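Local coordinates for uncharacterized protein (Acinetobacter baumannii, PDB 4PAR) that cleaves DNA as a restriction endonuclease specific for 5-hydroxymethylcytosine, pairing a VSR-like nuclease domain with an SRA-like domain, at a contact of chain A with DNA. Sequence-based numbering; all coordinates share one arbitrary frame.

A contact of chain A with DNA. Residues 205-207, 209. With nucleotides of chain B.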
# COMPACT_ATOMS: atom_id res chain seq x y z
N TYR A 205 -2.84 12.22 32.08
CA TYR A 205 -3.18 11.03 31.28
C TYR A 205 -2.01 10.34 30.58
O TYR A 205 -1.20 10.99 29.92
CB TYR A 205 -4.22 11.41 30.22
CG TYR A 205 -5.67 11.29 30.64
CD1 TYR A 205 -6.08 10.32 31.55
CD2 TYR A 205 -6.64 12.14 30.12
CE1 TYR A 205 -7.40 10.20 31.93
CE2 TYR A 205 -7.97 12.04 30.49
CZ TYR A 205 -8.34 11.07 31.40
OH TYR A 205 -9.67 10.96 31.77
N LYS A 206 -1.93 9.03 30.74
CA LYS A 206 -0.97 8.22 30.00
C LYS A 206 -1.49 7.94 28.59
O LYS A 206 -0.77 8.12 27.61
CB LYS A 206 -0.70 6.91 30.74
CG LYS A 206 0.53 6.14 30.25
CD LYS A 206 0.72 4.85 31.04
CE LYS A 206 1.89 4.04 30.51
NZ LYS A 206 1.94 2.67 31.10
N ASN A 207 -2.74 7.50 28.49
CA ASN A 207 -3.42 7.27 27.22
C ASN A 207 -4.86 7.78 27.30
O ASN A 207 -5.49 7.66 28.35
CB ASN A 207 -3.44 5.78 26.83
CG ASN A 207 -2.05 5.18 26.66
OD1 ASN A 207 -1.18 5.35 27.51
ND2 ASN A 207 -1.86 4.45 25.57
N GLN A 209 -8.31 7.18 24.90
CA GLN A 209 -8.97 6.69 23.69
C GLN A 209 -10.38 7.22 23.47
O GLN A 209 -10.98 6.98 22.42
CB GLN A 209 -9.00 5.17 23.71
CG GLN A 209 -7.67 4.54 24.04
CD GLN A 209 -7.82 3.15 24.60
OE1 GLN A 209 -6.84 2.45 24.84
NE2 GLN A 209 -9.07 2.74 24.81
P DA B 11 -0.97 -0.27 29.90
OP1 DA B 11 0.49 -0.05 29.95
OP2 DA B 11 -1.57 -1.39 30.66
O5' DA B 11 -1.71 1.08 30.31
C5' DA B 11 -1.38 2.29 29.65
C4' DA B 11 -2.58 3.23 29.58
O4' DA B 11 -3.60 2.66 28.72
C3' DA B 11 -3.27 3.52 30.91
O3' DA B 11 -3.76 4.84 30.90
C2' DA B 11 -4.40 2.49 30.93
C1' DA B 11 -4.78 2.41 29.46
N9 DA B 11 -5.29 1.10 29.06
C8 DA B 11 -4.68 -0.11 29.26
N7 DA B 11 -5.36 -1.13 28.78
C5 DA B 11 -6.47 -0.55 28.21
C6 DA B 11 -7.58 -1.10 27.54
N6 DA B 11 -7.73 -2.41 27.32
N1 DA B 11 -8.53 -0.25 27.09
C2 DA B 11 -8.37 1.07 27.32
N3 DA B 11 -7.37 1.70 27.94
C4 DA B 11 -6.45 0.83 28.37
P DG B 12 -4.12 5.60 32.28
OP1 DG B 12 -3.49 6.94 32.20
OP2 DG B 12 -3.79 4.70 33.41
O5' DG B 12 -5.70 5.75 32.22
C5' DG B 12 -6.30 6.37 31.09
C4' DG B 12 -7.78 6.04 30.99
O4' DG B 12 -7.95 4.69 30.49
C3' DG B 12 -8.55 6.12 32.31
O3' DG B 12 -9.69 6.93 32.12
C2' DG B 12 -8.92 4.66 32.61
C1' DG B 12 -8.96 4.05 31.22
N9 DG B 12 -8.68 2.61 31.19
C8 DG B 12 -7.55 1.98 31.66
N7 DG B 12 -7.55 0.69 31.47
C5 DG B 12 -8.76 0.44 30.83
C6 DG B 12 -9.31 -0.78 30.37
O6 DG B 12 -8.83 -1.91 30.45
N1 DG B 12 -10.55 -0.59 29.77
C2 DG B 12 -11.18 0.63 29.63
N2 DG B 12 -12.37 0.62 29.02
N3 DG B 12 -10.67 1.78 30.05
C4 DG B 12 -9.46 1.61 30.64
P DC B 13 -10.55 7.44 33.37
OP1 DC B 13 -10.90 8.86 33.12
OP2 DC B 13 -9.82 7.07 34.61
O5' DC B 13 -11.87 6.55 33.30
C5' DC B 13 -12.52 6.37 32.05
C4' DC B 13 -13.59 5.29 32.15
O4' DC B 13 -12.99 3.99 31.96
C3' DC B 13 -14.32 5.24 33.49
O3' DC B 13 -15.72 5.14 33.27
C2' DC B 13 -13.77 3.97 34.15
C1' DC B 13 -13.51 3.11 32.93
N1 DC B 13 -12.55 1.99 33.16
C2 DC B 13 -12.83 0.73 32.63
O2 DC B 13 -13.87 0.57 31.99
N3 DC B 13 -11.95 -0.28 32.84
C4 DC B 13 -10.84 -0.07 33.54
N4 DC B 13 -10.01 -1.10 33.72
C5 DC B 13 -10.53 1.22 34.09
C6 DC B 13 -11.41 2.21 33.87
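Residues 205 to 209 lie in a loop between helix 194-200 and strand 212-214, where Tyr205 is polyproline-like and Lys206 turns to a helical conformation (psi -49°). The loop runs along three successive nucleotides of chain B. Its main chain takes part directly: Lys206 N donates a hydrogen bond of 3.0 Å to OP1 of the DG12 phosphate.

Tyr205 reaches one phosphate further. Its ring passes alongside the DG12 sugar, with Tyr205 CD1 4.0 Å from DG12 C5'. The phenol OH of Tyr205, at the tip, gives a hydrogen bond of 2.8 Å to OP1 of DC13, and this oxygen lies at the ring edge, in the ring plane.

Lys206 goes the opposite way. CG is anti to the backbone N (chi1 -166°), and the rest of the chain is extended. Lys206 CD packs against C5' of DA11 at 3.6 Å. The tip, Lys206 NZ, forms a salt bridge with OP1 of DA11 at 3.3 Å; as a hydrogen bond it is weak.

Asn207 has CG anti to its carbonyl carbon, and its amide rests beside the DA11 sugar. The oxygen branch does the touching: Asn207 OD1 points at the sugar, 3.3 Å from DA11 C4', and ND2 is turned away.

Gln209 extends to the paired DA11 base. Its amide sits off one face of the base, at the minor-groove edge, and is tilted to it by roughly 40°. Gln209 CD lies 3.5 Å from DA11 C2, a van der Waals contact. OE1 lies over N3, and NE2 lies on the other side, by C2.

The site is a backbone-binding loop of the SRA-like domain. Three consecutive phosphates are contacted by the Lys206 side-chain amino group, the Lys206 backbone N-H and the Tyr205 hydroxyl, the DA11 contact being the weakest. Such contacts suggest a grip largely independent of sequence, which may help place this domain on the duplex.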